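Local structure of probable dehydrogenase (Bordetella bronchiseptica, 3MOI) at residues V145-C150 with L304-H309; R131-I136 with K187-Q192; H181-I186 with A226-S231. The protein is a putative oxidoreductase that probably binds a nicotinamide cofactor in its Rossmann domain, in the manner of the GFO/IDH/MocA dehydrogenase family. All blocks are in the same frame, centred on the assembly; numbering follows the deposited sequence.

The three contacts build one layered unit of the C-terminal domain, in which helices 128-139 and 179-190 pack on one face of a large mixed sheet. Contact 1 pairs two strands of that sheet, contact 2 joins the two helices, and contact 3 lays helix 179-190 on strand 225-231. Centres of contacts 1 and 2 are about 11 Å apart; contact 3 lies about 13 Å from each. Leu148 ties contacts 1 and 2 together, its CD1 lying 3.5 Å from Thr190 CG2, and its O probably bonds Val227 N of contact 3. His181, in the helix segment of contact 3, touches Lys95 of the Rossmann part, consistent with a place near the probable active site, as in relatives.

Contact 1. Residues V145-C150 with L304-H309; sequences VSMLNC and LVTCEH
Met147 CG stands between the backbone N and the carbonyl carbon (chi1 76°), and the extended chain beyond it carries CE to Thr306 CG2, 3.8 Å away. Val145 turns CG1 anti to its backbone N and CG2 anti to the carbonyl carbon; CG2 is the methyl that meets Val305 CG1, at 4.1 Å, and also lies near Cys307 SG. Strands 145-153 and 302-307 are antiparallel neighbours in the mixed sheet of the GFO/IDH/MocA C-terminal domain, and their pairing is broken by a classic beta bulge, in which two residues, Ser146 and Met147, stand opposite the single Thr306. Ser146 makes the extra residue, its psi of -40° turning the chain out of the extended form. Thr306 is gripped on both its backbone polar atoms: its O accepts from Ser146 N at 3.0 Å, and its N donates to Met147 O at 2.9 Å. Past the bulge, regular pairing resumes, with Leu304 N giving a nearly straight bond to Asn149 O (2.8 Å) and Asn149 N returning one to Leu304 O (2.9 Å). The two faces have different company. Val145, Leu148, Val305 and Cys307 share one, where Leu148 meets Ile189 of helix 179-190 and its CG rests 4.2 Å from Val305 CG2. Met147, Asn149, Leu304 and Thr306 share the other, which packs on the second subunit; there Asn149 ND2 bonds Tyr153 OH of the second subunit. At the bulge, Ser146 OG bonds Asn213 ND2 of that subunit. Between the backbones, Leu148 CA makes a CA-H...O contact of 3.5 Å with Leu304 O.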
ATOM      1  N   VAL A 145     -16.157  -4.471  -5.692  1.00 39.74           N
ATOM      2  CA  VAL A 145     -14.843  -3.977  -5.410  1.00 37.67           C
ATOM      3  C   VAL A 145     -14.867  -2.468  -5.456  1.00 36.48           C
ATOM      4  O   VAL A 145     -15.365  -1.899  -6.405  1.00 36.05           O
ATOM      5  CB  VAL A 145     -13.836  -4.434  -6.429  1.00 38.00           C
ATOM      6  CG1 VAL A 145     -12.439  -3.811  -6.118  1.00 36.90           C
ATOM      7  CG2 VAL A 145     -13.782  -5.959  -6.458  1.00 36.41           C
ATOM      8  N   SER A 146     -14.331  -1.836  -4.409  1.00 35.30           N
ATOM      9  CA  SER A 146     -14.133  -0.390  -4.377  1.00 34.26           C
ATOM     10  C   SER A 146     -12.697  -0.019  -4.729  1.00 32.50           C
ATOM     11  O   SER A 146     -12.462   0.940  -5.439  1.00 32.89           O
ATOM     12  CB  SER A 146     -14.489   0.199  -3.007  1.00 34.09           C
ATOM     13  OG  SER A 146     -14.315   1.627  -3.019  1.00 36.03           O
ATOM     14  N   MET A 147     -11.747  -0.787  -4.245  1.00 30.77           N
ATOM     15  CA  MET A 147     -10.360  -0.449  -4.408  1.00 30.48           C
ATOM     16  C   MET A 147      -9.516  -1.663  -4.120  1.00 30.56           C
ATOM     17  O   MET A 147      -9.938  -2.493  -3.399  1.00 30.66           O
ATOM     18  CB  MET A 147      -9.954   0.751  -3.532  1.00 30.11           C
ATOM     19  CG  MET A 147      -9.746   0.533  -1.983  1.00 28.91           C
ATOM     20  SD  MET A 147      -9.184   2.018  -1.092  1.00 20.02           S
ATOM     21  CE  MET A 147      -9.289   1.262   0.514  1.00 26.12           C
ATOM     22  N   LEU A 148      -8.359  -1.793  -4.747  1.00 31.42           N
ATOM     23  CA  LEU A 148      -7.395  -2.825  -4.405  1.00 32.03           C
ATOM     24  C   LEU A 148      -6.110  -2.199  -3.933  1.00 32.43           C
ATOM     25  O   LEU A 148      -5.754  -1.132  -4.385  1.00 31.88           O
ATOM     26  CB  LEU A 148      -7.026  -3.629  -5.642  1.00 33.12           C
ATOM     27  CG  LEU A 148      -7.978  -4.720  -6.118  1.00 33.60           C
ATOM     28  CD1 LEU A 148      -9.034  -4.042  -6.971  1.00 36.37           C
ATOM     29  CD2 LEU A 148      -7.200  -5.704  -6.865  1.00 30.53           C
ATOM     30  N   ASN A 149      -5.366  -2.904  -3.092  1.00 33.44           N
ATOM     31  CA  ASN A 149      -4.038  -2.445  -2.684  1.00 34.13           C
ATOM     32  C   ASN A 149      -3.028  -3.562  -2.816  1.00 34.28           C
ATOM     33  O   ASN A 149      -3.139  -4.535  -2.158  1.00 35.44           O
ATOM     34  CB  ASN A 149      -4.150  -1.967  -1.245  1.00 34.78           C
ATOM     35  CG  ASN A 149      -2.887  -1.297  -0.729  1.00 36.53           C
ATOM     36  OD1 ASN A 149      -1.973  -0.998  -1.486  1.00 39.47           O
ATOM     37  ND2 ASN A 149      -2.849  -1.034   0.578  1.00 35.15           N
ATOM     38  N   CYS A 150      -2.064  -3.459  -3.705  1.00 34.80           N
ATOM     39  CA  CYS A 150      -1.073  -4.507  -3.879  1.00 35.61           C
ATOM     40  C   CYS A 150       0.280  -3.919  -3.624  1.00 33.94           C
ATOM     41  O   CYS A 150       0.585  -2.893  -4.219  1.00 34.27           O
ATOM     42  CB  CYS A 150      -1.090  -5.020  -5.350  1.00 35.86           C
ATOM     43  SG  CYS A 150      -2.778  -5.486  -5.836  1.00 45.51           S
ATOM     44  N   LEU A 304      -4.653  -6.690  -1.094  1.00 34.46           N
ATOM     45  CA  LEU A 304      -5.810  -6.401  -0.251  1.00 35.01           C
ATOM     46  C   LEU A 304      -7.004  -5.816  -1.031  1.00 34.57           C
ATOM     47  O   LEU A 304      -6.957  -4.679  -1.500  1.00 34.74           O
ATOM     48  CB  LEU A 304      -5.388  -5.402   0.881  1.00 35.86           C
ATOM     49  CG  LEU A 304      -4.377  -5.935   1.937  1.00 35.41           C
ATOM     50  CD1 LEU A 304      -3.446  -4.918   2.566  1.00 30.42           C
ATOM     51  CD2 LEU A 304      -5.147  -6.651   3.023  1.00 36.79           C
ATOM     52  N   VAL A 305      -8.086  -6.570  -1.151  1.00 34.11           N
ATOM     53  CA  VAL A 305      -9.172  -6.162  -2.049  1.00 32.90           C
ATOM     54  C   VAL A 305     -10.260  -5.663  -1.190  1.00 33.77           C
ATOM     55  O   VAL A 305     -10.792  -6.434  -0.432  1.00 34.99           O
ATOM     56  CB  VAL A 305      -9.691  -7.361  -2.828  1.00 31.85           C
ATOM     57  CG1 VAL A 305     -10.827  -6.987  -3.746  1.00 25.03           C
ATOM     58  CG2 VAL A 305      -8.537  -8.010  -3.519  1.00 31.00           C
ATOM     59  N   THR A 306     -10.620  -4.400  -1.259  1.00 33.65           N
ATOM     60  CA  THR A 306     -11.623  -3.997  -0.346  1.00 34.03           C
ATOM     61  C   THR A 306     -12.980  -3.857  -1.047  1.00 35.56           C
ATOM     62  O   THR A 306     -13.195  -3.045  -1.954  1.00 35.47           O
ATOM     63  CB  THR A 306     -11.144  -2.807   0.627  1.00 34.19           C
ATOM     64  OG1 THR A 306     -11.961  -1.655   0.515  1.00 35.48           O
ATOM     65  CG2 THR A 306      -9.762  -2.497   0.507  1.00 30.18           C
ATOM     66  N   CYS A 307     -13.894  -4.744  -0.662  1.00 37.05           N
ATOM     67  CA  CYS A 307     -15.237  -4.735  -1.192  1.00 37.43           C
ATOM     68  C   CYS A 307     -16.239  -4.172  -0.202  1.00 38.50           C
ATOM     69  O   CYS A 307     -15.905  -3.918   0.921  1.00 39.17           O
ATOM     70  CB  CYS A 307     -15.630  -6.125  -1.609  1.00 37.34           C
ATOM     71  SG  CYS A 307     -14.325  -7.020  -2.445  1.00 34.56           S
ATOM     72  N   GLU A 308     -17.467  -3.952  -0.664  1.00 40.33           N
ATOM     73  CA  GLU A 308     -18.561  -3.458   0.167  1.00 41.66           C
ATOM     74  C   GLU A 308     -18.717  -4.286   1.464  1.00 41.02           C
ATOM     75  O   GLU A 308     -18.863  -3.736   2.523  1.00 40.14           O
ATOM     76  CB  GLU A 308     -19.902  -3.519  -0.589  1.00 42.67           C
ATOM     77  CG  GLU A 308     -20.181  -2.404  -1.595  1.00 45.79           C
ATOM     78  CD  GLU A 308     -21.295  -2.748  -2.659  1.00 49.64           C
ATOM     79  OE1 GLU A 308     -21.500  -3.942  -3.076  1.00 46.59           O
ATOM     80  OE2 GLU A 308     -21.944  -1.756  -3.083  1.00 52.98           O
ATOM     81  N   HIS A 309     -18.689  -5.608   1.374  1.00 40.31           N
ATOM     82  CA  HIS A 309     -19.007  -6.405   2.564  1.00 40.36           C
ATOM     83  C   HIS A 309     -17.797  -7.150   3.142  1.00 39.89           C
ATOM     84  O   HIS A 309     -17.942  -7.924   4.080  1.00 40.42           O
ATOM     85  CB  HIS A 309     -20.233  -7.331   2.301  1.00 40.38           C
ATOM     86  CG  HIS A 309     -21.494  -6.571   1.967  1.00 40.77           C
ATOM     87  ND1 HIS A 309     -22.230  -6.799   0.823  1.00 42.47           N
ATOM     88  CD2 HIS A 309     -22.103  -5.542   2.601  1.00 40.59           C
ATOM     89  CE1 HIS A 309     -23.246  -5.956   0.777  1.00 41.49           C
ATOM     90  NE2 HIS A 309     -23.192  -5.186   1.847  1.00 41.14           N
TER

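Contact 2. Residues R131-I136 with K187-Q192; sequences RTLRAI and KTITGQ
Packing of helix 128-139 beside the last turn of helix 179-190 centres on Arg134, whose side chain reaches over to the backbone carbonyl of Thr188. Its NE donates to Thr188 O at 2.8 Å with an N-H...O angle of 141°, and NH2 adds a weak second bond to the same oxygen at 3.3 Å. The oxygen sits at the guanidinium edge, somewhat tilted from its plane. A bend at chi3 (-105°) sets NE in place, while Arg134 CG and CD also pack against Thr188 O, CG at 3.5 Å. Because this is the C-terminal end of a helix, its carbonyls may well reinforce the attraction for the cationic group. Beside the arginine, the contact joins the layer where both helices pack on the mixed sheet of the C-terminal domain: Leu133 and Ile189 run alongside each other in the same direction, with their CD1 atoms 3.9 Å apart, and both rest on Met303 of strand 302-307. The helix ends at Thr190, and Gly191, with positive phi, leads the chain out of it, its CA coming within 3.9 Å of Arg134 NH2. Just there the chain forms an ST turn, Gln192 N donating to Thr190 OG1 at 2.9 Å.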
ATOM      1  N   ARG A 131      -6.887 -16.620  -8.534  1.00 34.79           N
ATOM      2  CA  ARG A 131      -8.118 -17.188  -9.089  1.00 35.83           C
ATOM      3  C   ARG A 131      -9.180 -17.265  -8.026  1.00 34.36           C
ATOM      4  O   ARG A 131     -10.365 -16.989  -8.276  1.00 34.58           O
ATOM      5  CB  ARG A 131      -7.842 -18.576  -9.619  1.00 36.71           C
ATOM      6  CG  ARG A 131      -9.031 -19.309 -10.270  1.00 42.71           C
ATOM      7  CD  ARG A 131      -8.438 -20.505 -11.068  1.00 49.50           C
ATOM      8  NE  ARG A 131      -9.231 -21.722 -10.919  1.00 55.49           N
ATOM      9  CZ  ARG A 131      -9.746 -22.428 -11.932  1.00 59.68           C
ATOM     10  NH1 ARG A 131      -9.576 -22.048 -13.212  1.00 59.84           N
ATOM     11  NH2 ARG A 131     -10.448 -23.527 -11.665  1.00 59.32           N
ATOM     12  N   THR A 132      -8.759 -17.594  -6.817  1.00 33.84           N
ATOM     13  CA  THR A 132      -9.717 -17.657  -5.708  1.00 33.71           C
ATOM     14  C   THR A 132     -10.288 -16.310  -5.407  1.00 33.14           C
ATOM     15  O   THR A 132     -11.483 -16.242  -5.175  1.00 35.07           O
ATOM     16  CB  THR A 132      -9.139 -18.263  -4.427  1.00 34.23           C
ATOM     17  OG1 THR A 132      -8.469 -19.477  -4.762  1.00 31.63           O
ATOM     18  CG2 THR A 132     -10.262 -18.539  -3.416  1.00 32.41           C
ATOM     19  N   LEU A 133      -9.463 -15.266  -5.415  1.00 32.26           N
ATOM     20  CA  LEU A 133      -9.950 -13.908  -5.175  1.00 32.76           C
ATOM     21  C   LEU A 133     -10.965 -13.565  -6.248  1.00 34.05           C
ATOM     22  O   LEU A 133     -12.007 -13.018  -5.928  1.00 33.81           O
ATOM     23  CB  LEU A 133      -8.822 -12.833  -5.106  1.00 31.83           C
ATOM     24  CG  LEU A 133      -7.844 -12.816  -3.890  1.00 30.89           C
ATOM     25  CD1 LEU A 133      -6.479 -12.139  -4.205  1.00 27.06           C
ATOM     26  CD2 LEU A 133      -8.392 -12.186  -2.601  1.00 29.77           C
ATOM     27  N   ARG A 134     -10.689 -13.918  -7.515  1.00 35.77           N
ATOM     28  CA  ARG A 134     -11.662 -13.670  -8.596  1.00 37.06           C
ATOM     29  C   ARG A 134     -12.976 -14.391  -8.277  1.00 36.96           C
ATOM     30  O   ARG A 134     -14.056 -13.776  -8.232  1.00 36.31           O
ATOM     31  CB  ARG A 134     -11.138 -14.072 -10.000  1.00 37.34           C
ATOM     32  CG  ARG A 134     -12.173 -13.924 -11.120  1.00 40.15           C
ATOM     33  CD  ARG A 134     -11.715 -14.596 -12.521  1.00 47.15           C
ATOM     34  NE  ARG A 134     -11.330 -13.505 -13.433  1.00 52.73           N
ATOM     35  CZ  ARG A 134     -11.876 -13.145 -14.598  1.00 54.03           C
ATOM     36  NH1 ARG A 134     -12.825 -13.856 -15.235  1.00 51.87           N
ATOM     37  NH2 ARG A 134     -11.372 -12.034 -15.163  1.00 58.71           N
ATOM     38  N   ALA A 135     -12.900 -15.684  -8.029  1.00 37.23           N
ATOM     39  CA  ALA A 135     -14.168 -16.428  -7.772  1.00 37.58           C
ATOM     40  C   ALA A 135     -15.017 -15.709  -6.689  1.00 37.59           C
ATOM     41  O   ALA A 135     -16.219 -15.470  -6.863  1.00 37.16           O
ATOM     42  CB  ALA A 135     -13.876 -17.851  -7.425  1.00 36.50           C
ATOM     43  N   ILE A 136     -14.365 -15.263  -5.624  1.00 37.94           N
ATOM     44  CA  ILE A 136     -15.090 -14.618  -4.520  1.00 37.90           C
ATOM     45  C   ILE A 136     -15.795 -13.341  -4.964  1.00 39.20           C
ATOM     46  O   ILE A 136     -16.946 -13.115  -4.646  1.00 41.24           O
ATOM     47  CB  ILE A 136     -14.140 -14.353  -3.333  1.00 37.43           C
ATOM     48  CG1 ILE A 136     -13.788 -15.697  -2.673  1.00 35.89           C
ATOM     49  CG2 ILE A 136     -14.748 -13.412  -2.363  1.00 34.19           C
ATOM     50  CD1 ILE A 136     -12.542 -15.688  -1.853  1.00 32.18           C
ATOM     51  N   LYS A 187      -6.217  -7.058 -13.180  1.00 31.34           N
ATOM     52  CA  LYS A 187      -7.196  -7.398 -14.179  1.00 31.87           C
ATOM     53  C   LYS A 187      -7.977  -8.696 -13.912  1.00 30.96           C
ATOM     54  O   LYS A 187      -9.181  -8.789 -14.196  1.00 29.99           O
ATOM     55  CB  LYS A 187      -6.513  -7.528 -15.492  1.00 33.43           C
ATOM     56  CG  LYS A 187      -5.935  -6.192 -16.023  1.00 36.18           C
ATOM     57  CD  LYS A 187      -5.879  -6.285 -17.550  1.00 38.26           C
ATOM     58  CE  LYS A 187      -4.699  -6.938 -18.037  1.00 38.12           C
ATOM     59  NZ  LYS A 187      -4.693  -6.909 -19.516  1.00 36.98           N
ATOM     60  N   THR A 188      -7.292  -9.708 -13.428  1.00 30.27           N
ATOM     61  CA  THR A 188      -7.934 -10.974 -13.193  1.00 30.80           C
ATOM     62  C   THR A 188      -8.962 -10.890 -12.044  1.00 32.25           C
ATOM     63  O   THR A 188     -10.111 -11.281 -12.200  1.00 32.63           O
ATOM     64  CB  THR A 188      -6.895 -12.016 -12.854  1.00 31.86           C
ATOM     65  OG1 THR A 188      -6.073 -12.296 -14.006  1.00 32.71           O
ATOM     66  CG2 THR A 188      -7.558 -13.297 -12.347  1.00 29.18           C
ATOM     67  N   ILE A 189      -8.552 -10.327 -10.888  1.00 33.14           N
ATOM     68  CA  ILE A 189      -9.436 -10.148  -9.761  1.00 31.33           C
ATOM     69  C   ILE A 189     -10.619  -9.304 -10.186  1.00 31.81           C
ATOM     70  O   ILE A 189     -11.731  -9.620  -9.817  1.00 32.23           O
ATOM     71  CB  ILE A 189      -8.708  -9.486  -8.597  1.00 31.28           C
ATOM     72  CG1 ILE A 189      -7.684 -10.450  -7.999  1.00 30.90           C
ATOM     73  CG2 ILE A 189      -9.674  -9.037  -7.481  1.00 28.09           C
ATOM     74  CD1 ILE A 189      -6.454  -9.756  -7.305  1.00 26.68           C
ATOM     75  N   THR A 190     -10.427  -8.219 -10.912  1.00 30.64           N
ATOM     76  CA  THR A 190     -11.559  -7.363 -11.077  1.00 31.46           C
ATOM     77  C   THR A 190     -12.351  -7.652 -12.311  1.00 32.39           C
ATOM     78  O   THR A 190     -13.472  -7.263 -12.409  1.00 33.06           O
ATOM     79  CB  THR A 190     -11.200  -5.889 -11.148  1.00 31.75           C
ATOM     80  OG1 THR A 190     -10.486  -5.630 -12.364  1.00 31.66           O
ATOM     81  CG2 THR A 190     -10.393  -5.468  -9.890  1.00 30.46           C
ATOM     82  N   GLY A 191     -11.780  -8.307 -13.292  1.00 33.50           N
ATOM     83  CA  GLY A 191     -12.423  -8.313 -14.611  1.00 33.62           C
ATOM     84  C   GLY A 191     -12.640  -6.959 -15.283  1.00 33.62           C
ATOM     85  O   GLY A 191     -13.431  -6.883 -16.190  1.00 33.35           O
ATOM     86  N   GLN A 192     -11.961  -5.894 -14.848  1.00 33.39           N
ATOM     87  CA  GLN A 192     -12.117  -4.580 -15.486  1.00 32.84           C
ATOM     88  C   GLN A 192     -10.915  -4.103 -16.320  1.00 33.11           C
ATOM     89  O   GLN A 192      -9.775  -4.413 -16.054  1.00 33.66           O
ATOM     90  CB  GLN A 192     -12.431  -3.562 -14.439  1.00 33.11           C
ATOM     91  CG  GLN A 192     -13.838  -3.749 -13.768  1.00 34.35           C
ATOM     92  CD  GLN A 192     -14.157  -2.550 -12.933  1.00 39.60           C
ATOM     93  OE1 GLN A 192     -14.344  -1.441 -13.486  1.00 43.68           O
ATOM     94  NE2 GLN A 192     -14.187  -2.722 -11.586  1.00 37.34           N
TER

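Contact 3. Residues H181-I186 with A226-S231; sequences HQIDSI and AVMVYS
Gln182 OE1 lies at the edge of the Tyr230 ring, near its plane, 4.1 Å from Tyr230 CD1 and also close to Tyr230 CB; its nearest neighbour across the contact is Met228 CG, 3.1 Å away. The same amide turns its NE2 to Val229 O, 3.3 Å away. That bond is nearly straight at the hydrogen (169°), with the oxygen in the amide plane of Gln182, although the nitrogen stands above the plane of the Val229 carbonyl. Gln182 thus places a buried polar group against the strand backbone. Met228 packs against the amide with CG and against the isoleucines with SD and CE, its side chain crossing those of Gln182, Ile183 and Ile186. The chain of Met228 is bent at chi3 (-27°), which sets CE 3.5 Å from Ile186 CD1. Its SD lies 3.7 Å from Ile183 CG1. Farther along, Ile186 CD1 also touches Ala226 CB, at 3.8 Å. This is helix-on-sheet packing in the GFO/IDH/MocA C-terminal domain: helix and strand segments run nearly antiparallel (160°), their axes 9.6 Å apart at closest approach, and Gln182 and Ile186, one turn apart, both start their side chains toward the strand. The phenol of Tyr230 is anchored separately, its OH bonding Gln178 NE2. Leu218 of the adjoining strand 213-220 joins Ile186, Ala226 and Met228, helix 362-381 meets Ile183 through Val371 and Cys372, and on the far face of strand 225-231 Val227 packs against Val227 of the second subunit.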
ATOM      1  N   HIS A 181       3.044  -8.924 -13.227  1.00 31.53           N
ATOM      2  CA  HIS A 181       2.383  -9.823 -12.276  1.00 31.49           C
ATOM      3  C   HIS A 181       1.283  -9.112 -11.474  1.00 30.67           C
ATOM      4  O   HIS A 181       0.195  -9.659 -11.268  1.00 31.14           O
ATOM      5  CB  HIS A 181       3.407 -10.460 -11.345  1.00 32.64           C
ATOM      6  CG  HIS A 181       4.371 -11.377 -12.023  1.00 33.15           C
ATOM      7  ND1 HIS A 181       3.968 -12.398 -12.871  1.00 35.68           N
ATOM      8  CD2 HIS A 181       5.717 -11.490 -11.906  1.00 36.17           C
ATOM      9  CE1 HIS A 181       5.033 -13.046 -13.314  1.00 37.57           C
ATOM     10  NE2 HIS A 181       6.109 -12.536 -12.720  1.00 39.70           N
ATOM     11  N   GLN A 182       1.510  -7.876 -11.105  1.00 29.21           N
ATOM     12  CA  GLN A 182       0.496  -7.156 -10.381  1.00 29.49           C
ATOM     13  C   GLN A 182      -0.584  -6.706 -11.338  1.00 30.12           C
ATOM     14  O   GLN A 182      -1.773  -6.798 -11.045  1.00 32.22           O
ATOM     15  CB  GLN A 182       1.119  -5.959  -9.651  1.00 29.92           C
ATOM     16  CG  GLN A 182       2.070  -6.380  -8.547  1.00 29.96           C
ATOM     17  CD  GLN A 182       2.838  -5.289  -7.942  1.00 33.00           C
ATOM     18  OE1 GLN A 182       3.406  -4.503  -8.642  1.00 42.99           O
ATOM     19  NE2 GLN A 182       2.903  -5.237  -6.611  1.00 34.63           N
ATOM     20  N   ILE A 183      -0.187  -6.228 -12.509  1.00 29.21           N
ATOM     21  CA  ILE A 183      -1.155  -5.703 -13.400  1.00 28.42           C
ATOM     22  C   ILE A 183      -2.078  -6.847 -13.774  1.00 29.58           C
ATOM     23  O   ILE A 183      -3.276  -6.685 -13.773  1.00 28.49           O
ATOM     24  CB  ILE A 183      -0.508  -5.113 -14.651  1.00 28.86           C
ATOM     25  CG1 ILE A 183       0.370  -3.900 -14.315  1.00 29.22           C
ATOM     26  CG2 ILE A 183      -1.566  -4.710 -15.720  1.00 23.53           C
ATOM     27  CD1 ILE A 183       1.219  -3.462 -15.518  1.00 26.85           C
ATOM     28  N   ASP A 184      -1.530  -8.011 -14.107  1.00 30.70           N
ATOM     29  CA  ASP A 184      -2.388  -9.106 -14.553  1.00 32.03           C
ATOM     30  C   ASP A 184      -3.297  -9.575 -13.444  1.00 33.51           C
ATOM     31  O   ASP A 184      -4.434  -9.986 -13.705  1.00 33.43           O
ATOM     32  CB  ASP A 184      -1.581 -10.298 -15.040  1.00 32.64           C
ATOM     33  CG  ASP A 184      -0.872 -10.032 -16.358  1.00 35.07           C
ATOM     34  OD1 ASP A 184      -1.346  -9.200 -17.160  1.00 37.26           O
ATOM     35  OD2 ASP A 184       0.187 -10.643 -16.565  1.00 42.02           O
ATOM     36  N   SER A 185      -2.811  -9.494 -12.196  1.00 34.49           N
ATOM     37  CA  SER A 185      -3.628  -9.936 -11.078  1.00 35.21           C
ATOM     38  C   SER A 185      -4.785  -8.982 -10.876  1.00 34.06           C
ATOM     39  O   SER A 185      -5.938  -9.416 -10.584  1.00 33.26           O
ATOM     40  CB  SER A 185      -2.782 -10.071  -9.816  1.00 35.68           C
ATOM     41  OG  SER A 185      -1.764 -11.041 -10.099  1.00 38.67           O
ATOM     42  N   ILE A 186      -4.490  -7.695 -11.040  1.00 32.33           N
ATOM     43  CA  ILE A 186      -5.525  -6.684 -10.870  1.00 31.83           C
ATOM     44  C   ILE A 186      -6.588  -6.905 -11.930  1.00 31.79           C
ATOM     45  O   ILE A 186      -7.739  -7.010 -11.620  1.00 32.86           O
ATOM     46  CB  ILE A 186      -4.939  -5.312 -10.931  1.00 31.98           C
ATOM     47  CG1 ILE A 186      -4.085  -5.048  -9.672  1.00 33.89           C
ATOM     48  CG2 ILE A 186      -5.989  -4.293 -11.027  1.00 31.69           C
ATOM     49  CD1 ILE A 186      -3.198  -3.835  -9.791  1.00 34.81           C
ATOM     50  N   ALA A 226      -6.969   0.635  -8.255  1.00 31.93           N
ATOM     51  CA  ALA A 226      -5.988  -0.245  -7.672  1.00 31.72           C
ATOM     52  C   ALA A 226      -4.677   0.518  -7.439  1.00 32.42           C
ATOM     53  O   ALA A 226      -4.165   1.170  -8.312  1.00 33.56           O
ATOM     54  CB  ALA A 226      -5.720  -1.316  -8.596  1.00 31.13           C
ATOM     55  N   VAL A 227      -4.135   0.455  -6.247  1.00 32.38           N
ATOM     56  CA  VAL A 227      -2.809   0.977  -6.003  1.00 31.42           C
ATOM     57  C   VAL A 227      -1.845  -0.179  -6.160  1.00 31.52           C
ATOM     58  O   VAL A 227      -2.101  -1.256  -5.647  1.00 31.94           O
ATOM     59  CB  VAL A 227      -2.721   1.544  -4.535  1.00 31.73           C
ATOM     60  CG1 VAL A 227      -1.268   1.583  -4.001  1.00 31.19           C
ATOM     61  CG2 VAL A 227      -3.361   2.900  -4.450  1.00 27.84           C
ATOM     62  N   MET A 228      -0.718   0.060  -6.824  1.00 31.10           N
ATOM     63  CA  MET A 228       0.298  -0.962  -7.092  1.00 30.98           C
ATOM     64  C   MET A 228       1.622  -0.307  -6.700  1.00 30.72           C
ATOM     65  O   MET A 228       1.942   0.793  -7.176  1.00 30.69           O
ATOM     66  CB  MET A 228       0.247  -1.325  -8.577  1.00 30.60           C
ATOM     67  CG  MET A 228       1.273  -2.274  -9.146  1.00 33.22           C
ATOM     68  SD  MET A 228       1.206  -2.443 -10.999  1.00 28.23           S
ATOM     69  CE  MET A 228      -0.453  -2.055 -11.082  1.00 30.92           C
ATOM     70  N   VAL A 229       2.344  -0.954  -5.791  1.00 30.18           N
ATOM     71  CA  VAL A 229       3.632  -0.502  -5.330  1.00 29.79           C
ATOM     72  C   VAL A 229       4.613  -1.660  -5.382  1.00 30.71           C
ATOM     73  O   VAL A 229       4.303  -2.773  -4.966  1.00 31.94           O
ATOM     74  CB  VAL A 229       3.575   0.005  -3.853  1.00 30.02           C
ATOM     75  CG1 VAL A 229       5.010   0.182  -3.291  1.00 28.87           C
ATOM     76  CG2 VAL A 229       2.793   1.298  -3.726  1.00 25.47           C
ATOM     77  N   TYR A 230       5.822  -1.400  -5.855  1.00 31.42           N
ATOM     78  CA  TYR A 230       6.861  -2.462  -6.030  1.00 31.01           C
ATOM     79  C   TYR A 230       8.205  -1.847  -5.757  1.00 31.41           C
ATOM     80  O   TYR A 230       8.495  -0.752  -6.266  1.00 31.14           O
ATOM     81  CB  TYR A 230       6.894  -3.020  -7.467  1.00 29.95           C
ATOM     82  CG  TYR A 230       7.781  -4.203  -7.529  1.00 30.70           C
ATOM     83  CD1 TYR A 230       7.267  -5.471  -7.493  1.00 28.55           C
ATOM     84  CD2 TYR A 230       9.183  -4.061  -7.519  1.00 31.01           C
ATOM     85  CE1 TYR A 230       8.094  -6.553  -7.516  1.00 27.95           C
ATOM     86  CE2 TYR A 230       9.977  -5.110  -7.520  1.00 29.40           C
ATOM     87  CZ  TYR A 230       9.426  -6.382  -7.508  1.00 28.42           C
ATOM     88  OH  TYR A 230      10.245  -7.490  -7.508  1.00 31.89           O
ATOM     89  N   SER A 231       9.031  -2.550  -4.992  1.00 31.95           N
ATOM     90  CA  SER A 231      10.444  -2.154  -4.785  1.00 33.20           C
ATOM     91  C   SER A 231      11.325  -3.405  -4.672  1.00 34.33           C
ATOM     92  O   SER A 231      10.939  -4.401  -4.024  1.00 35.19           O
ATOM     93  CB  SER A 231      10.565  -1.340  -3.515  1.00 33.29           C
ATOM     94  OG  SER A 231      11.883  -0.914  -3.287  1.00 33.03           O
TER